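Local coordinates for protein 3-phosphoshikimate 1-carboxyvinyltransferase (Streptomyces sviceus, PDB 7M0O) that probably transfers the enolpyruvyl group of phosphoenolpyruvate to the 5-hydroxyl of shikimate-3-phosphate, the sixth step of chorismate biosynthesis, at residues A[34-43]-A[76-85]. Residues are numbered along the deposited sequence; the frame is centred on the assembly and turned at random.
Sequences DDTEGFAEGL and RDGATTARFL
Helix 34-43 and helix 79-85 run roughly alongside, their axes 34° apart and 8.4 Å at closest approach, with Asp35 abutting Gly78 and Phe39 abutting Thr81. The Asp35 carboxylate, its CG anti to the backbone N (chi1 -169°), reaches the amino-terminal turn of helix 79-85. Asp35 OD2 accepts a hydrogen bond from Thr80 N at 3.1 Å through its syn lone pair, while Asp35 OD1 accepts two, from Thr81 OG1 at 2.7 Å and Thr81 N at 3.3 Å. Gly78, at the N-cap position, lies so close to Asp35 OD1 that a CB there would clash. One turn on, Phe39 fits as a knob among Thr80, Thr81, Phe84 and Leu85: Leu85 CG lies over one ring face and Thr80 CG2 at the edge. Just before helix 79-85, Arg76 NH1 forms a salt bridge with Glu41 OE2 (2.5 Å), which meets the guanidinium at its edge; Gly38 N lies over one face. An alanine in place of Asp35 would probably leave the Thr80 and Thr81 amides without their acceptor and the Thr81 hydroxyl freer to turn. The helix dipole likely stabilises the carboxylate's charge; separately, Thr80 OG1 hydrogen-bonds Lys8 NZ, putting the start of helix 79-85 beside the probable substrate site.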
ATOM      1  N   ASP A  34     -11.660  -3.707  -7.902  1.00 18.02           N
ATOM      2  CA  ASP A  34     -11.804  -4.769  -8.895  1.00 12.67           C
ATOM      3  C   ASP A  34     -10.793  -5.885  -8.654  1.00 14.29           C
ATOM      4  O   ASP A  34     -11.122  -7.065  -8.822  1.00 17.09           O
ATOM      5  CB  ASP A  34     -11.671  -4.219 -10.320  1.00 12.58           C
ATOM      6  CG  ASP A  34     -12.871  -3.379 -10.734  1.00 23.89           C
ATOM      7  OD1 ASP A  34     -13.977  -3.565 -10.157  1.00 22.84           O
ATOM      8  OD2 ASP A  34     -12.709  -2.522 -11.637  1.00 29.02           O
ATOM      9  N   ASP A  35      -9.565  -5.536  -8.220  1.00 13.85           N
ATOM     10  CA  ASP A  35      -8.560  -6.562  -7.951  1.00 17.20           C
ATOM     11  C   ASP A  35      -8.977  -7.442  -6.774  1.00 13.72           C
ATOM     12  O   ASP A  35      -8.962  -8.669  -6.879  1.00 17.02           O
ATOM     13  CB  ASP A  35      -7.189  -5.918  -7.695  1.00 18.93           C
ATOM     14  CG  ASP A  35      -6.029  -6.937  -7.670  1.00 21.73           C
ATOM     15  OD1 ASP A  35      -6.251  -8.164  -7.804  1.00 22.15           O
ATOM     16  OD2 ASP A  35      -4.864  -6.501  -7.534  1.00 26.49           O
ATOM     17  N   THR A  36      -9.383  -6.841  -5.647  1.00 16.12           N
ATOM     18  CA  THR A  36      -9.759  -7.687  -4.513  1.00 12.74           C
ATOM     19  C   THR A  36     -11.056  -8.443  -4.774  1.00 13.25           C
ATOM     20  O   THR A  36     -11.240  -9.554  -4.254  1.00 14.21           O
ATOM     21  CB  THR A  36      -9.874  -6.861  -3.233  1.00 20.69           C
ATOM     22  OG1 THR A  36     -11.045  -6.037  -3.292  1.00 15.01           O
ATOM     23  CG2 THR A  36      -8.657  -5.994  -3.059  1.00 17.91           C
ATOM     24  N   GLU A  37     -11.966  -7.875  -5.573  1.00 12.86           N
ATOM     25  CA  GLU A  37     -13.165  -8.619  -5.947  1.00 15.68           C
ATOM     26  C   GLU A  37     -12.808  -9.853  -6.771  1.00 13.72           C
ATOM     27  O   GLU A  37     -13.346 -10.939  -6.536  1.00 14.24           O
ATOM     28  CB  GLU A  37     -14.137  -7.712  -6.709  1.00 15.45           C
ATOM     29  CG  GLU A  37     -15.482  -8.365  -7.042  1.00 20.22           C
ATOM     30  CD  GLU A  37     -16.411  -8.447  -5.835  1.00 20.20           C
ATOM     31  OE1 GLU A  37     -16.184  -7.692  -4.856  1.00 20.05           O
ATOM     32  OE2 GLU A  37     -17.374  -9.258  -5.876  1.00 22.35           O
ATOM     33  N   GLY A  38     -11.898  -9.703  -7.736  1.00 13.92           N
ATOM     34  CA  GLY A  38     -11.458 -10.849  -8.513  1.00 14.03           C
ATOM     35  C   GLY A  38     -10.721 -11.886  -7.677  1.00 11.58           C
ATOM     36  O   GLY A  38     -10.851 -13.092  -7.930  1.00 13.18           O
ATOM     37  N   PHE A  39      -9.956 -11.435  -6.679  1.00 15.60           N
ATOM     38  CA  PHE A  39      -9.302 -12.354  -5.740  1.00 14.42           C
ATOM     39  C   PHE A  39     -10.338 -13.201  -5.012  1.00 15.07           C
ATOM     40  O   PHE A  39     -10.243 -14.438  -4.977  1.00 13.89           O
ATOM     41  CB  PHE A  39      -8.456 -11.551  -4.739  1.00 16.97           C
ATOM     42  CG  PHE A  39      -7.329 -12.332  -4.061  1.00 13.19           C
ATOM     43  CD1 PHE A  39      -6.059 -11.789  -3.989  1.00 22.39           C
ATOM     44  CD2 PHE A  39      -7.566 -13.545  -3.435  1.00 23.64           C
ATOM     45  CE1 PHE A  39      -5.025 -12.466  -3.332  1.00 22.27           C
ATOM     46  CE2 PHE A  39      -6.543 -14.233  -2.787  1.00 19.00           C
ATOM     47  CZ  PHE A  39      -5.276 -13.692  -2.735  1.00 20.59           C
ATOM     48  N   ALA A  40     -11.333 -12.542  -4.409  1.00 14.65           N
ATOM     49  CA  ALA A  40     -12.420 -13.257  -3.751  1.00 15.58           C
ATOM     50  C   ALA A  40     -13.113 -14.219  -4.705  1.00 14.01           C
ATOM     51  O   ALA A  40     -13.392 -15.365  -4.340  1.00 16.96           O
ATOM     52  CB  ALA A  40     -13.426 -12.257  -3.172  1.00 22.36           C
ATOM     53  N   GLU A  41     -13.429 -13.761  -5.929  1.00 18.04           N
ATOM     54  CA  GLU A  41     -14.069 -14.640  -6.908  1.00 14.38           C
ATOM     55  C   GLU A  41     -13.192 -15.845  -7.237  1.00 14.08           C
ATOM     56  O   GLU A  41     -13.695 -16.962  -7.409  1.00 16.14           O
ATOM     57  CB  GLU A  41     -14.383 -13.884  -8.203  1.00 14.37           C
ATOM     58  CG  GLU A  41     -15.361 -12.705  -8.084  1.00 25.87           C
ATOM     59  CD  GLU A  41     -15.506 -11.930  -9.400  1.00 39.78           C
ATOM     60  OE1 GLU A  41     -15.182 -12.494 -10.469  1.00 39.05           O
ATOM     61  OE2 GLU A  41     -15.932 -10.751  -9.369  1.00 41.10           O
ATOM     62  N   GLY A  42     -11.885 -15.624  -7.377  1.00 12.99           N
ATOM     63  CA  GLY A  42     -10.980 -16.722  -7.668  1.00 15.38           C
ATOM     64  C   GLY A  42     -10.932 -17.722  -6.535  1.00 17.75           C
ATOM     65  O   GLY A  42     -10.908 -18.933  -6.767  1.00 16.24           O
ATOM     66  N   LEU A  43     -10.923 -17.228  -5.294  1.00 14.76           N
ATOM     67  CA  LEU A  43     -10.969 -18.118  -4.135  1.00 15.49           C
ATOM     68  C   LEU A  43     -12.221 -18.982  -4.150  1.00 16.48           C
ATOM     69  O   LEU A  43     -12.168 -20.175  -3.841  1.00 16.87           O
ATOM     70  CB  LEU A  43     -10.915 -17.297  -2.845  1.00 13.36           C
ATOM     71  CG  LEU A  43      -9.552 -16.694  -2.490  1.00 11.89           C
ATOM     72  CD1 LEU A  43      -9.670 -15.890  -1.214  1.00 12.24           C
ATOM     73  CD2 LEU A  43      -8.502 -17.817  -2.324  1.00 11.45           C
ATOM     74  N   ARG A  76      -8.679 -11.623 -14.139  1.00 18.88           N
ATOM     75  CA  ARG A  76      -9.208 -10.299 -14.513  1.00 23.67           C
ATOM     76  C   ARG A  76      -8.023  -9.350 -14.727  1.00 18.54           C
ATOM     77  O   ARG A  76      -7.048  -9.721 -15.394  1.00 17.48           O
ATOM     78  CB  ARG A  76     -10.240  -9.844 -13.469  1.00 19.90           C
ATOM     79  CG  ARG A  76     -11.247 -10.921 -13.047  1.00 26.27           C
ATOM     80  CD  ARG A  76     -12.603 -10.341 -12.634  1.00 30.90           C
ATOM     81  NE  ARG A  76     -12.474  -9.100 -11.876  1.00 38.97           N
ATOM     82  CZ  ARG A  76     -13.407  -8.627 -11.052  1.00 38.72           C
ATOM     83  NH1 ARG A  76     -14.542  -9.298 -10.864  1.00 38.95           N
ATOM     84  NH2 ARG A  76     -13.204  -7.487 -10.409  1.00 27.79           N
ATOM     85  N   ASP A  77      -8.071  -8.125 -14.203  1.00 18.50           N
ATOM     86  CA  ASP A  77      -7.046  -7.106 -14.385  1.00 23.51           C
ATOM     87  C   ASP A  77      -6.174  -6.936 -13.150  1.00 14.73           C
ATOM     88  O   ASP A  77      -5.413  -5.966 -13.068  1.00 19.30           O
ATOM     89  CB  ASP A  77      -7.700  -5.754 -14.709  1.00 19.36           C
ATOM     90  CG  ASP A  77      -8.596  -5.800 -15.943  1.00 26.91           C
ATOM     91  OD1 ASP A  77      -8.102  -6.142 -17.032  1.00 23.79           O
ATOM     92  OD2 ASP A  77      -9.795  -5.478 -15.821  1.00 39.54           O
ATOM     93  N   GLY A  78      -6.287  -7.832 -12.172  1.00 20.41           N
ATOM     94  CA  GLY A  78      -5.700  -7.572 -10.875  1.00 20.22           C
ATOM     95  C   GLY A  78      -4.328  -8.187 -10.705  1.00 15.52           C
ATOM     96  O   GLY A  78      -4.171  -9.403 -10.835  1.00 17.05           O
ATOM     97  N   ALA A  79      -3.325  -7.356 -10.421  1.00 21.22           N
ATOM     98  CA  ALA A  79      -1.960  -7.860 -10.316  1.00 25.54           C
ATOM     99  C   ALA A  79      -1.800  -8.782  -9.115  1.00 22.58           C
ATOM    100  O   ALA A  79      -1.114  -9.810  -9.202  1.00 22.81           O
ATOM    101  CB  ALA A  79      -0.972  -6.699 -10.234  1.00 29.00           C
ATOM    102  N   THR A  80      -2.421  -8.431  -7.985  1.00 23.70           N
ATOM    103  CA  THR A  80      -2.331  -9.280  -6.800  1.00 20.23           C
ATOM    104  C   THR A  80      -2.943 -10.651  -7.064  1.00 20.68           C
ATOM    105  O   THR A  80      -2.359 -11.688  -6.720  1.00 17.58           O
ATOM    106  CB  THR A  80      -3.035  -8.609  -5.613  1.00 19.80           C
ATOM    107  OG1 THR A  80      -2.242  -7.520  -5.131  1.00 24.85           O
ATOM    108  CG2 THR A  80      -3.239  -9.621  -4.497  1.00 25.76           C
ATOM    109  N   THR A  81      -4.147 -10.672  -7.636  1.00 20.03           N
ATOM    110  CA  THR A  81      -4.801 -11.929  -7.982  1.00 15.17           C
ATOM    111  C   THR A  81      -3.916 -12.777  -8.894  1.00 16.71           C
ATOM    112  O   THR A  81      -3.788 -13.993  -8.694  1.00 14.15           O
ATOM    113  CB  THR A  81      -6.144 -11.646  -8.656  1.00 15.90           C
ATOM    114  OG1 THR A  81      -6.922 -10.736  -7.843  1.00 19.62           O
ATOM    115  CG2 THR A  81      -6.928 -12.926  -8.882  1.00 16.61           C
ATOM    116  N   ALA A  82      -3.284 -12.142  -9.887  1.00 12.58           N
ATOM    117  CA  ALA A  82      -2.489 -12.854 -10.882  1.00 14.00           C
ATOM    118  C   ALA A  82      -1.216 -13.461 -10.313  1.00 14.26           C
ATOM    119  O   ALA A  82      -0.690 -14.418 -10.896  1.00 13.52           O
ATOM    120  CB  ALA A  82      -2.130 -11.916 -12.038  1.00 18.37           C
ATOM    121  N   ARG A  83      -0.702 -12.935  -9.202  1.00 16.63           N
ATOM    122  CA  ARG A  83       0.497 -13.494  -8.586  1.00 14.28           C
ATOM    123  C   ARG A  83       0.201 -14.336  -7.355  1.00 14.55           C
ATOM    124  O   ARG A  83       0.795 -15.406  -7.189  1.00 14.23           O
ATOM    125  CB  ARG A  83       1.471 -12.373  -8.211  1.00 15.63           C
ATOM    126  CG  ARG A  83       1.936 -11.586  -9.416  1.00 19.67           C
ATOM    127  CD  ARG A  83       2.195 -10.133  -9.053  1.00 29.23           C
ATOM    128  NE  ARG A  83       2.704  -9.378 -10.193  1.00 30.42           N
ATOM    129  CZ  ARG A  83       3.006  -8.085 -10.157  1.00 37.23           C
ATOM    130  NH1 ARG A  83       2.845  -7.391  -9.037  1.00 35.99           N
ATOM    131  NH2 ARG A  83       3.471  -7.487 -11.243  1.00 34.35           N
ATOM    132  N   PHE A  84      -0.732 -13.904  -6.501  1.00 15.20           N
ATOM    133  CA  PHE A  84      -0.976 -14.617  -5.247  1.00 14.46           C
ATOM    134  C   PHE A  84      -1.805 -15.882  -5.444  1.00 13.71           C
ATOM    135  O   PHE A  84      -1.572 -16.879  -4.758  1.00 12.43           O
ATOM    136  CB  PHE A  84      -1.681 -13.706  -4.240  1.00 15.11           C
ATOM    137  CG  PHE A  84      -0.783 -12.701  -3.583  1.00 17.29           C
ATOM    138  CD1 PHE A  84       0.547 -12.565  -3.964  1.00 17.48           C
ATOM    139  CD2 PHE A  84      -1.270 -11.895  -2.563  1.00 14.77           C
ATOM    140  CE1 PHE A  84       1.366 -11.636  -3.350  1.00 14.79           C
ATOM    141  CE2 PHE A  84      -0.456 -10.954  -1.941  1.00 13.55           C
ATOM    142  CZ  PHE A  84       0.864 -10.826  -2.332  1.00 17.59           C
ATOM    143  N   LEU A  85      -2.808 -15.867  -6.323  1.00 11.97           N
ATOM    144  CA  LEU A  85      -3.599 -17.084  -6.507  1.00 11.49           C
ATOM    145  C   LEU A  85      -2.776 -18.248  -7.057  1.00 14.50           C
ATOM    146  O   LEU A  85      -2.932 -19.368  -6.549  1.00 13.03           O
ATOM    147  CB  LEU A  85      -4.825 -16.798  -7.385  1.00 14.59           C
ATOM    148  CG  LEU A  85      -5.998 -16.124  -6.675  1.00 14.58           C
ATOM    149  CD1 LEU A  85      -7.257 -16.228  -7.515  1.00 15.27           C
ATOM    150  CD2 LEU A  85      -6.246 -16.719  -5.288  1.00 22.47           C
TER